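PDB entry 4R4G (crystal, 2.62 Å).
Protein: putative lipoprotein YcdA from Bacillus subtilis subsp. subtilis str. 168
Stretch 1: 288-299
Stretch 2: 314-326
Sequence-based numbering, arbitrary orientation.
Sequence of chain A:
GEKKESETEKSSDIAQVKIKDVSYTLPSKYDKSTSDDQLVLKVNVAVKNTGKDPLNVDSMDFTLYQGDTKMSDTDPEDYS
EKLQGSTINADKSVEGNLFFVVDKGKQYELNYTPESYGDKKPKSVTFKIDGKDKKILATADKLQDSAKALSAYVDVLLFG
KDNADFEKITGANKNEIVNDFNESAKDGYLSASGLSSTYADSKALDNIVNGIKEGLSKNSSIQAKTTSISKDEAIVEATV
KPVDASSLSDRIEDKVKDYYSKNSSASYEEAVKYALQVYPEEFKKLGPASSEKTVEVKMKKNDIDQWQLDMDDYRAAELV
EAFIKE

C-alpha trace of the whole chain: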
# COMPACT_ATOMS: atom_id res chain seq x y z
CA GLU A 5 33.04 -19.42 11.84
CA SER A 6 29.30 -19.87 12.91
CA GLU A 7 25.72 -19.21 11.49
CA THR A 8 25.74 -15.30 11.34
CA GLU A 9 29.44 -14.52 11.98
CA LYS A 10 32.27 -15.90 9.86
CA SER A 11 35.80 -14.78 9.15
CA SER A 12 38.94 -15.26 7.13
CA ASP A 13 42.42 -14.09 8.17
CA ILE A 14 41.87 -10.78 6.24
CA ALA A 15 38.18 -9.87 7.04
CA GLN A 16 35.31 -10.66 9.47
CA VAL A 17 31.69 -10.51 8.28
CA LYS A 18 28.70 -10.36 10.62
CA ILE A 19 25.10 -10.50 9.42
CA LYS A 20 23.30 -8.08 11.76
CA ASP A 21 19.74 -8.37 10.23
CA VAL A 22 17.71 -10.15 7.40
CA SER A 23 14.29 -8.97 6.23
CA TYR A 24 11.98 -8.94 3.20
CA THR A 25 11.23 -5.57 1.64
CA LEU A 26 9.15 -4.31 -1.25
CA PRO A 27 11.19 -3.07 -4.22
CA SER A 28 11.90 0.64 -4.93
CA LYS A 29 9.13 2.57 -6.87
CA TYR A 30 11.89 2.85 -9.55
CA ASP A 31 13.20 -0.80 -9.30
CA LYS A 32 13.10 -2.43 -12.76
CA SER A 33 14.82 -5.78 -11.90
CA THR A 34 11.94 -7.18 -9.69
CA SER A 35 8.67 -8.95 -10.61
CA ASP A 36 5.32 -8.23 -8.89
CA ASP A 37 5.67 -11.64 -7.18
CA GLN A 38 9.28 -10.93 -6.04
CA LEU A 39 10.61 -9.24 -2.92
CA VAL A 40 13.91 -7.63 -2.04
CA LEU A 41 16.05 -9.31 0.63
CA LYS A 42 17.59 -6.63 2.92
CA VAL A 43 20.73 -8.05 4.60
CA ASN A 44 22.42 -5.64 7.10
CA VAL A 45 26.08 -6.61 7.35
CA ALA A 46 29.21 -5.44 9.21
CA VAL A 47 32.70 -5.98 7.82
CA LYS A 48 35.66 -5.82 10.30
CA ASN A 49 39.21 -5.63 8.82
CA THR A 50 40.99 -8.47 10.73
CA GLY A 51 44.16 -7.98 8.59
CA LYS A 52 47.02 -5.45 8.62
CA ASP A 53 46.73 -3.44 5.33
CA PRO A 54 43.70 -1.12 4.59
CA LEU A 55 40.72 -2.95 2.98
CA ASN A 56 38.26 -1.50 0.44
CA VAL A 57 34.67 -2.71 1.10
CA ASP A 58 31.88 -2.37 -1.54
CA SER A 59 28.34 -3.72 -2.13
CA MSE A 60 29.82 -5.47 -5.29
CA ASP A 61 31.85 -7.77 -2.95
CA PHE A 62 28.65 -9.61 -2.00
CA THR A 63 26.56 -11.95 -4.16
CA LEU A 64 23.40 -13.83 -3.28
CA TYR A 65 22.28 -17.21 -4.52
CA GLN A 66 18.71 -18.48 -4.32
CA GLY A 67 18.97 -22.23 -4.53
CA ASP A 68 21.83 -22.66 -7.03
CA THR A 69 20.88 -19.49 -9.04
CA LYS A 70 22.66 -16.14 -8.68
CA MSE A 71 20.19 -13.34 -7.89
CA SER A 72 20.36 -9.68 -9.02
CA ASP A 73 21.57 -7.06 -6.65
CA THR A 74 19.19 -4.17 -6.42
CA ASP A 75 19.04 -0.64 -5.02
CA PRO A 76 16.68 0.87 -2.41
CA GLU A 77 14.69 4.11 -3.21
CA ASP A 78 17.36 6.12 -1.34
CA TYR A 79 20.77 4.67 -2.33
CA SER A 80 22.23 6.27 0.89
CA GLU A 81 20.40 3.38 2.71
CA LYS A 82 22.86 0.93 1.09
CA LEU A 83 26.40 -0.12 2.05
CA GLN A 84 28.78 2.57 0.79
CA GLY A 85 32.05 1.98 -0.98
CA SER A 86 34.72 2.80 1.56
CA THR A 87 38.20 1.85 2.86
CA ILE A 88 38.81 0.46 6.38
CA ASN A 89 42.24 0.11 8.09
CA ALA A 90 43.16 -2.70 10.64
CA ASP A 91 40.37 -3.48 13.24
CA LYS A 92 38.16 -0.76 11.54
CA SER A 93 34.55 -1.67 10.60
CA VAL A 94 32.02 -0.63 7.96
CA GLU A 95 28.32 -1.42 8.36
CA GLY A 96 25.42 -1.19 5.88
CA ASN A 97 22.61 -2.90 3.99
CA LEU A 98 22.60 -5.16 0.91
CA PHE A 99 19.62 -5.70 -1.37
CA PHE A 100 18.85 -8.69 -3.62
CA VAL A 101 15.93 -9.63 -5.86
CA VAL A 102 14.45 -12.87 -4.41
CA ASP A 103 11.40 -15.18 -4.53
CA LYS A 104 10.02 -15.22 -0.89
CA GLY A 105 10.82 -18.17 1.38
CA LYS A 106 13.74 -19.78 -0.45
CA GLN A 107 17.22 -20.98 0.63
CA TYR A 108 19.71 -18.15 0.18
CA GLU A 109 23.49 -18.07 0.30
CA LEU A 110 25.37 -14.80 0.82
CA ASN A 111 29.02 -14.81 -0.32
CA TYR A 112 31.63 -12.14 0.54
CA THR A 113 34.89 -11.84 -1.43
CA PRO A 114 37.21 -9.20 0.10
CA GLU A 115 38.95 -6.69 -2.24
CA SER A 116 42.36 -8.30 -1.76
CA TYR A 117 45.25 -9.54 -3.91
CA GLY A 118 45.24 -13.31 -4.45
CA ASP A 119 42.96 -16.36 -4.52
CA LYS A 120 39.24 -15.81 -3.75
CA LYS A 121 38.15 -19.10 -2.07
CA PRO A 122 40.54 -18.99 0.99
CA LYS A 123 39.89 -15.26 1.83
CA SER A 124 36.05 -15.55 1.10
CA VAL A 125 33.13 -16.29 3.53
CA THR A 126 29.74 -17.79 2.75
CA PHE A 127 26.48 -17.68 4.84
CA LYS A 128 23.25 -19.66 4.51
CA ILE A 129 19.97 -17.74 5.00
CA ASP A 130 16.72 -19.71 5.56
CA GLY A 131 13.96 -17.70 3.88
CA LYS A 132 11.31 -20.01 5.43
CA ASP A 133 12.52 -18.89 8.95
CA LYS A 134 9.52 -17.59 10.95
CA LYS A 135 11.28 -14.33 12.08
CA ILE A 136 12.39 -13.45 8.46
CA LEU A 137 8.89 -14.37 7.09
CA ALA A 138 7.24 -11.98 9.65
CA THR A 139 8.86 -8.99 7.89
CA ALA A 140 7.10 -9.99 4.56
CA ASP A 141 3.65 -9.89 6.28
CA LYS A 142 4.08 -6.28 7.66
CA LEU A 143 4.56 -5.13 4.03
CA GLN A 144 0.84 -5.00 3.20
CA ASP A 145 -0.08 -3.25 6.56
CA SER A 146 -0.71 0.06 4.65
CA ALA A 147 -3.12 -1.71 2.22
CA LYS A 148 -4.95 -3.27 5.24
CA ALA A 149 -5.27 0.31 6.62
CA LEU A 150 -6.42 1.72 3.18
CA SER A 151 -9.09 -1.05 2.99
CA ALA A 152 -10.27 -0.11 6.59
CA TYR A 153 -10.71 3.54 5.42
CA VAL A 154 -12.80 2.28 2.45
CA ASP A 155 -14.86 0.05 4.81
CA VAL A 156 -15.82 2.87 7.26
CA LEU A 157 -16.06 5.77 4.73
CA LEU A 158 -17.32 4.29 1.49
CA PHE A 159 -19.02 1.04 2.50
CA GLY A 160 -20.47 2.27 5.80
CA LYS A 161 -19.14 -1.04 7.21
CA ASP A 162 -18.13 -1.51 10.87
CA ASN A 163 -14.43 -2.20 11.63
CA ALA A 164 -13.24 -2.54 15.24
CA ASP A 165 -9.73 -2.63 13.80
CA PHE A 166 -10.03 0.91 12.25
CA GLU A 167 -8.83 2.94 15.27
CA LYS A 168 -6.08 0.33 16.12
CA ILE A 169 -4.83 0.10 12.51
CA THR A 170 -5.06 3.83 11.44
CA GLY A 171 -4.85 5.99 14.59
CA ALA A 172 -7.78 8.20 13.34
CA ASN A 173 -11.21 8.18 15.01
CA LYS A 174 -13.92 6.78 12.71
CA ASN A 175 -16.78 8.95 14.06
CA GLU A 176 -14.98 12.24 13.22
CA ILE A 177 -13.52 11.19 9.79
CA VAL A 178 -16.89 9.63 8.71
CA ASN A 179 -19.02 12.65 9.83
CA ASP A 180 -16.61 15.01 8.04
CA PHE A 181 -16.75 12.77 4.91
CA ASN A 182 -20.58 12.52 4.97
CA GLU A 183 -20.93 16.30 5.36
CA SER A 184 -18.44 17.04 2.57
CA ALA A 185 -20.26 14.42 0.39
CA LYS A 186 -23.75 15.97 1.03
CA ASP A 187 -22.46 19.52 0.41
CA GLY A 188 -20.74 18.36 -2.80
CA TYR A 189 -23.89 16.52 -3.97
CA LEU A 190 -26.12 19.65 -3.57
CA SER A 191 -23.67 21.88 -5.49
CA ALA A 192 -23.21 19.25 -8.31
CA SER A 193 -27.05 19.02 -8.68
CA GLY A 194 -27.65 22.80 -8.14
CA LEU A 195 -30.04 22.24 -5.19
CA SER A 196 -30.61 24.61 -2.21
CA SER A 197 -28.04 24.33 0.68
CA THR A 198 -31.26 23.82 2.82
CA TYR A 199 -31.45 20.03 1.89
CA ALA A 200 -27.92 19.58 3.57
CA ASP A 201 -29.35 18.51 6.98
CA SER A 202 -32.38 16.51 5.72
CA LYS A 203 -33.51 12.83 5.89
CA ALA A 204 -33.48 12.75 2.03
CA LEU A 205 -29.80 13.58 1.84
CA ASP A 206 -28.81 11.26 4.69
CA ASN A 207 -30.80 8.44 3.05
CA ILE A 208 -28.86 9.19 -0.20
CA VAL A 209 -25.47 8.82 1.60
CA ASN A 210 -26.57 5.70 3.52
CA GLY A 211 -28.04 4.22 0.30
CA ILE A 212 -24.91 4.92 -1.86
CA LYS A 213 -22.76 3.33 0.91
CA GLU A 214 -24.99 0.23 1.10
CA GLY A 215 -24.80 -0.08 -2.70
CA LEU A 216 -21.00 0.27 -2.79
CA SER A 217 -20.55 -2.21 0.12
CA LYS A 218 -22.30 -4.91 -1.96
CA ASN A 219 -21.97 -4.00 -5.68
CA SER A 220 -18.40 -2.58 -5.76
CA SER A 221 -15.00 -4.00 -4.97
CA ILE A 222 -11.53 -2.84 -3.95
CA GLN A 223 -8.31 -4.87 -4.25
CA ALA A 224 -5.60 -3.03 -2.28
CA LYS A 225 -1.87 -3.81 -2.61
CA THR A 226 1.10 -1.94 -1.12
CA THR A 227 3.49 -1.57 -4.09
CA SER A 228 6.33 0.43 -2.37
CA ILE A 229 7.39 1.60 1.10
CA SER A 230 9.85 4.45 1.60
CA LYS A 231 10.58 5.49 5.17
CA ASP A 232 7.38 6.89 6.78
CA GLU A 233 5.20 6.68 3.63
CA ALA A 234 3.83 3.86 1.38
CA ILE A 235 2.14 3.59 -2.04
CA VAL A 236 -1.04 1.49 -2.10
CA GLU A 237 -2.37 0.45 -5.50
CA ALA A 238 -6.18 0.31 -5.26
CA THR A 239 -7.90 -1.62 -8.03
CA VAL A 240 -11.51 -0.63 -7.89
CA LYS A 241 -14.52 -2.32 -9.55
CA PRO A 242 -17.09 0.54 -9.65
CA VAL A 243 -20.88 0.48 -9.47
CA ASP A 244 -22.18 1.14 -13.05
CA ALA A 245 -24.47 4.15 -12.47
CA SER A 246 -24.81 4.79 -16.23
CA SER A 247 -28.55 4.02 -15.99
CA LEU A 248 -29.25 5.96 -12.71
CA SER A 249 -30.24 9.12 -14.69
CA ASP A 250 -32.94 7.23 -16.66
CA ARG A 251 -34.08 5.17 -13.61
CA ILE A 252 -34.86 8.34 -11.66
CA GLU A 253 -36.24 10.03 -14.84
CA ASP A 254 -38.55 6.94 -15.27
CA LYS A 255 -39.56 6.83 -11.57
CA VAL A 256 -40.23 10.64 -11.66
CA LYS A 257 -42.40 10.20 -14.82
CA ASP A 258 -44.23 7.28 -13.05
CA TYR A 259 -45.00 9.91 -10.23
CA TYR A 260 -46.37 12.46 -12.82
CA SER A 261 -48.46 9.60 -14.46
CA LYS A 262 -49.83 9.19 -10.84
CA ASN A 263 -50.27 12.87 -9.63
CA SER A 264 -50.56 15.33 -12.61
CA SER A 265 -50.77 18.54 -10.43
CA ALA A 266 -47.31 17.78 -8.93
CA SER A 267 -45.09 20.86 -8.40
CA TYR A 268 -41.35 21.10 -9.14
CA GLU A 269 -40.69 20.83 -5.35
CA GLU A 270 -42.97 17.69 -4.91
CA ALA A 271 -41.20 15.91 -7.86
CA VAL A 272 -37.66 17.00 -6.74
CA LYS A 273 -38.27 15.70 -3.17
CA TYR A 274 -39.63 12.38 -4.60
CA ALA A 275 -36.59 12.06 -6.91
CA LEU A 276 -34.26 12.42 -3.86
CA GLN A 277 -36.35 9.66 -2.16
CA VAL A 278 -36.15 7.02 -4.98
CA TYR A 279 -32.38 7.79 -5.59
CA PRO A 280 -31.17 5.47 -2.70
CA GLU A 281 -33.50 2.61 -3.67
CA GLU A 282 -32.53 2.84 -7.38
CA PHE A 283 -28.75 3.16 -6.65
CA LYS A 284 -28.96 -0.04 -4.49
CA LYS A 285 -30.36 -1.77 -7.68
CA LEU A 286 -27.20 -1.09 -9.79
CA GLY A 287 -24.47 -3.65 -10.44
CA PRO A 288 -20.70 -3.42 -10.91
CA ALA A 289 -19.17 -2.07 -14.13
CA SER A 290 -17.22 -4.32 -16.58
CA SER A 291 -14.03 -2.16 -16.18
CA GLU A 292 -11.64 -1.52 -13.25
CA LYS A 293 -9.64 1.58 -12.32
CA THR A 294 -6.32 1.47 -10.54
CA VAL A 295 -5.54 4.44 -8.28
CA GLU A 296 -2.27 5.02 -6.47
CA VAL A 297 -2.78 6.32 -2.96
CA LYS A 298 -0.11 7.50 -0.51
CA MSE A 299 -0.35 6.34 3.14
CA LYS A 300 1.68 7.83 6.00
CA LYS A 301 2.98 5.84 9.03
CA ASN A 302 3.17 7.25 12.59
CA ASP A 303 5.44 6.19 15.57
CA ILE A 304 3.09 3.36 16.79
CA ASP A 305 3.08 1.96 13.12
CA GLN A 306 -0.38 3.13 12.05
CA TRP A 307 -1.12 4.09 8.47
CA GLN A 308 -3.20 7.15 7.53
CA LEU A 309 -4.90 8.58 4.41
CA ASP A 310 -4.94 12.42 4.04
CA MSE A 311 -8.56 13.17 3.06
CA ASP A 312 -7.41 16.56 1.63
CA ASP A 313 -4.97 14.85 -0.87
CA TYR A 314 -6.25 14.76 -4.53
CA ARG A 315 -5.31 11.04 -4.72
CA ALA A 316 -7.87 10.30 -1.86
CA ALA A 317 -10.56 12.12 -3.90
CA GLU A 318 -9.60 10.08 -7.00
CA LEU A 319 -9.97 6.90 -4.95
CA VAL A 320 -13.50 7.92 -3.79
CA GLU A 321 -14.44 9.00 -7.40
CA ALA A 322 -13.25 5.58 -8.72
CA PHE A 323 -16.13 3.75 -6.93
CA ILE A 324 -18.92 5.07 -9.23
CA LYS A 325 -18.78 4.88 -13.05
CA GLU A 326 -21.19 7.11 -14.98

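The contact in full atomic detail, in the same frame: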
# COMPACT_ATOMS: atom_id res chain seq x y z
N PRO A 288 -22.03 -3.91 -10.57
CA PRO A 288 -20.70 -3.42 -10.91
C PRO A 288 -20.50 -3.23 -12.41
O PRO A 288 -21.19 -3.85 -13.24
CB PRO A 288 -19.76 -4.51 -10.39
CG PRO A 288 -20.58 -5.42 -9.60
CD PRO A 288 -21.97 -5.29 -10.07
N ALA A 289 -19.55 -2.34 -12.76
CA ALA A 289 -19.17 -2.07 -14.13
C ALA A 289 -18.21 -3.15 -14.61
O ALA A 289 -17.60 -3.84 -13.78
CB ALA A 289 -18.52 -0.70 -14.21
N SER A 290 -18.12 -3.33 -15.94
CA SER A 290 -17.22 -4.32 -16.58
C SER A 290 -15.74 -4.03 -16.23
O SER A 290 -15.02 -4.91 -15.74
CB SER A 290 -17.42 -4.29 -18.09
OG SER A 290 -17.77 -2.99 -18.55
N SER A 291 -15.35 -2.74 -16.40
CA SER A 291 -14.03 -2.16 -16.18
C SER A 291 -13.61 -2.07 -14.70
O SER A 291 -14.41 -2.30 -13.78
CB SER A 291 -13.99 -0.75 -16.77
OG SER A 291 -15.00 0.09 -16.23
N GLU A 292 -12.33 -1.75 -14.51
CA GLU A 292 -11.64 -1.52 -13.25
C GLU A 292 -10.78 -0.28 -13.41
O GLU A 292 -10.37 0.04 -14.52
CB GLU A 292 -10.75 -2.72 -12.87
CG GLU A 292 -11.47 -3.85 -12.16
CD GLU A 292 -10.57 -4.92 -11.56
OE1 GLU A 292 -9.52 -5.25 -12.17
OE2 GLU A 292 -10.92 -5.44 -10.48
N LYS A 293 -10.51 0.42 -12.31
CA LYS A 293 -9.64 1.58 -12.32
C LYS A 293 -8.63 1.38 -11.22
O LYS A 293 -8.98 0.93 -10.13
CB LYS A 293 -10.43 2.89 -12.17
CG LYS A 293 -9.68 4.15 -12.64
CD LYS A 293 -10.64 5.31 -12.92
CE LYS A 293 -9.99 6.51 -13.55
NZ LYS A 293 -11.00 7.43 -14.16
N THR A 294 -7.38 1.63 -11.53
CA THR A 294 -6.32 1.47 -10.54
C THR A 294 -5.88 2.86 -10.11
O THR A 294 -5.59 3.71 -10.96
CB THR A 294 -5.21 0.60 -11.09
OG1 THR A 294 -5.80 -0.57 -11.67
CG2 THR A 294 -4.25 0.18 -10.02
N VAL A 295 -5.90 3.13 -8.81
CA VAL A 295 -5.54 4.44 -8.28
C VAL A 295 -4.40 4.25 -7.32
O VAL A 295 -4.46 3.35 -6.49
CB VAL A 295 -6.75 5.17 -7.60
CG1 VAL A 295 -6.33 6.51 -7.00
CG2 VAL A 295 -7.88 5.37 -8.59
N GLU A 296 -3.37 5.08 -7.42
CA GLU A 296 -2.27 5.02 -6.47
C GLU A 296 -2.57 6.00 -5.38
O GLU A 296 -3.00 7.12 -5.65
CB GLU A 296 -0.91 5.28 -7.14
CG GLU A 296 -0.37 4.08 -7.88
CD GLU A 296 1.06 4.19 -8.38
OE1 GLU A 296 1.40 5.23 -8.99
OE2 GLU A 296 1.82 3.20 -8.23
N VAL A 297 -2.44 5.55 -4.14
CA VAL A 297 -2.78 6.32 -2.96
C VAL A 297 -1.60 6.26 -2.00
O VAL A 297 -1.07 5.18 -1.75
CB VAL A 297 -4.11 5.76 -2.34
CG1 VAL A 297 -4.25 6.08 -0.86
CG2 VAL A 297 -5.32 6.25 -3.11
N LYS A 298 -1.20 7.41 -1.46
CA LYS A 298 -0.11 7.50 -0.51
C LYS A 298 -0.64 7.45 0.92
O LYS A 298 -1.55 8.20 1.29
CB LYS A 298 0.71 8.78 -0.76
CG LYS A 298 2.03 8.90 0.02
CD LYS A 298 2.80 10.19 -0.31
CE LYS A 298 2.22 11.44 0.34
NZ LYS A 298 3.13 12.61 0.22
N MSE A 299 -0.08 6.52 1.71
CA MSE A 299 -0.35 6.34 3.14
C MSE A 299 0.83 6.88 3.92
O MSE A 299 1.95 6.86 3.40
CB MSE A 299 -0.55 4.85 3.49
CG MSE A 299 -1.69 4.16 2.75
SE MSE A 299 -3.42 4.90 3.13
CE MSE A 299 -3.72 4.26 4.96
N TYR A 314 -5.50 15.02 -3.29
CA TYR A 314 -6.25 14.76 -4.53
C TYR A 314 -6.34 13.27 -4.86
O TYR A 314 -7.32 12.84 -5.47
CB TYR A 314 -5.62 15.49 -5.71
N ARG A 315 -5.34 12.48 -4.46
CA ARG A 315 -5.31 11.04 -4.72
C ARG A 315 -6.42 10.31 -3.91
O ARG A 315 -6.97 9.32 -4.41
CB ARG A 315 -3.90 10.46 -4.46
CG ARG A 315 -2.89 10.81 -5.57
CD ARG A 315 -1.53 10.15 -5.39
NE ARG A 315 -0.50 11.09 -4.91
CZ ARG A 315 -0.25 11.33 -3.63
NH1 ARG A 315 -0.95 10.71 -2.69
NH2 ARG A 315 0.70 12.19 -3.29
N ALA A 316 -6.77 10.82 -2.69
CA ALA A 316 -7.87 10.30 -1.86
C ALA A 316 -9.20 10.56 -2.56
O ALA A 316 -10.06 9.68 -2.59
CB ALA A 316 -7.85 10.94 -0.48
N ALA A 317 -9.35 11.75 -3.17
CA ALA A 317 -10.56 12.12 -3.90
C ALA A 317 -10.75 11.21 -5.09
O ALA A 317 -11.85 10.71 -5.30
CB ALA A 317 -10.46 13.56 -4.37
N GLU A 318 -9.66 10.95 -5.83
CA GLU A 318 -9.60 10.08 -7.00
C GLU A 318 -9.98 8.67 -6.65
O GLU A 318 -10.56 7.98 -7.49
CB GLU A 318 -8.19 10.09 -7.56
CG GLU A 318 -8.10 10.54 -9.00
CD GLU A 318 -6.71 11.01 -9.38
OE1 GLU A 318 -5.75 10.21 -9.24
OE2 GLU A 318 -6.58 12.19 -9.78
N LEU A 319 -9.64 8.23 -5.43
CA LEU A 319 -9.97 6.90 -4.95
C LEU A 319 -11.49 6.81 -4.75
O LEU A 319 -12.14 5.90 -5.29
CB LEU A 319 -9.19 6.61 -3.66
CG LEU A 319 -9.61 5.38 -2.84
CD1 LEU A 319 -9.26 4.06 -3.56
CD2 LEU A 319 -9.03 5.45 -1.42
N VAL A 320 -12.06 7.82 -4.05
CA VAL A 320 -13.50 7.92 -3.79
C VAL A 320 -14.27 8.00 -5.12
O VAL A 320 -15.23 7.25 -5.29
CB VAL A 320 -13.80 9.11 -2.85
CG1 VAL A 320 -15.29 9.28 -2.62
CG2 VAL A 320 -13.07 8.96 -1.52
N GLU A 321 -13.80 8.82 -6.08
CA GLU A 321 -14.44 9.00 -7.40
C GLU A 321 -14.42 7.72 -8.23
O GLU A 321 -15.26 7.56 -9.12
CB GLU A 321 -13.75 10.12 -8.21
CG GLU A 321 -14.11 11.53 -7.78
CD GLU A 321 -13.26 12.66 -8.35
OE1 GLU A 321 -12.16 12.38 -8.89
OE2 GLU A 321 -13.68 13.83 -8.21
N ALA A 322 -13.44 6.84 -7.98
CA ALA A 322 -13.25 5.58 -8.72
C ALA A 322 -14.32 4.52 -8.42
O ALA A 322 -14.37 3.52 -9.13
CB ALA A 322 -11.87 5.01 -8.42
N PHE A 323 -15.14 4.73 -7.37
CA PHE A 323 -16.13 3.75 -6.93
C PHE A 323 -17.45 3.81 -7.70
O PHE A 323 -18.22 2.85 -7.63
CB PHE A 323 -16.38 3.89 -5.43
CG PHE A 323 -15.32 3.15 -4.63
CD1 PHE A 323 -14.12 3.77 -4.29
CD2 PHE A 323 -15.50 1.81 -4.29
CE1 PHE A 323 -13.13 3.07 -3.61
CE2 PHE A 323 -14.51 1.12 -3.59
CZ PHE A 323 -13.34 1.76 -3.24
N ILE A 324 -17.70 4.89 -8.45
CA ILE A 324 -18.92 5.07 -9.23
C ILE A 324 -18.56 5.50 -10.64
O ILE A 324 -17.96 6.56 -10.84
CB ILE A 324 -19.92 6.06 -8.56
CG1 ILE A 324 -20.42 5.53 -7.19
CG2 ILE A 324 -21.10 6.38 -9.50
CD1 ILE A 324 -21.13 6.57 -6.31
N LYS A 325 -18.94 4.66 -11.61
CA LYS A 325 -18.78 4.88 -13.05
C LYS A 325 -20.08 5.46 -13.57
O LYS A 325 -21.14 4.99 -13.19
CB LYS A 325 -18.44 3.55 -13.77
CG LYS A 325 -18.18 3.68 -15.29
CD LYS A 325 -17.48 2.44 -15.85
CE LYS A 325 -17.55 2.32 -17.36
NZ LYS A 325 -17.13 0.96 -17.82
N GLU A 326 -20.00 6.48 -14.41
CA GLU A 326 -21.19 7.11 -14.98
C GLU A 326 -21.31 6.80 -16.49
O GLU A 326 -20.36 6.23 -17.08
CB GLU A 326 -21.16 8.63 -14.74
CG GLU A 326 -21.04 9.00 -13.27
CD GLU A 326 -21.22 10.48 -12.98
OE1 GLU A 326 -22.34 11.00 -13.19
OE2 GLU A 326 -20.24 11.10 -12.51
OXT GLU A 326 -22.37 7.09 -17.08

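The strand of stretch 1, from K293, packs against the helix that begins at Y314, and the two run closer to antiparallel than parallel, at 138° between their N-to-C directions. Their axes approach to 7.8 Å. Together the two stretches bury 531 Å².

The apolar contacts centre on V295. Its CA-to-CB bond points toward the helix, and with chi1 in the t well its two methyl groups reach different parts of the second stretch. V295 CG1 lies 3.9 Å from R315 O and 4.4 Å from L319 CB. V295 CG2 lies 3.9 Å from E318 O and 4.0 Å from A322 CB. V295 thus rests on helix backbone as well as on side chains. A322 is buried and points toward the strand; its single methyl fills the space without holding the backbones far apart. V297, two residues further along, is also buried. V297 CG2 is 3.9 Å from L319 CB and 3.7 Å from R315 O. L319 (chi1 t, chi2 p) points sideways; its CB is its closest atom to V297 CG2, with its CD2 also near, and its CB lies near V295 CG1. The carbonyl of R315 is already engaged within the helix, where L319 N donates a hydrogen bond to R315 O at 3.1 Å. The valine methyls therefore pack beside a satisfied backbone polar group.

R315 covers the edge of this apolar patch. It points toward the strand and has the largest area covered by the other stretch, 91 Å². R315 CD lies 3.4 Å from E296 O, and R315 NH1 lies 3.2 Å from K298 CB. These are packing contacts: the long chain lies along the strand. The two positive groups come fairly near each other, with K298 NZ 4.3 Å from R315 NH2. That proximity should cost some energy, and partly exposed positions allow solvent to screen it.

The polar contact lies at the other end, beyond the helix. K325 extends with all four chi angles t and points toward the loop before the strand. K325 NZ donates a hydrogen bond to S291 OG at 2.8 Å, the one hydrogen bond between the stretches. S291 points toward K325, and its chi1 of 57° (p) sets the hydroxyl in place. The aliphatic part of the lysine is used too: K325 CD lies 3.7 Å from A289 CB. A289 is buried, and its methyl gives the lysine chain an apolar surface to lie against. Lysine suits this place because it joins an apolar stem to a polar tip.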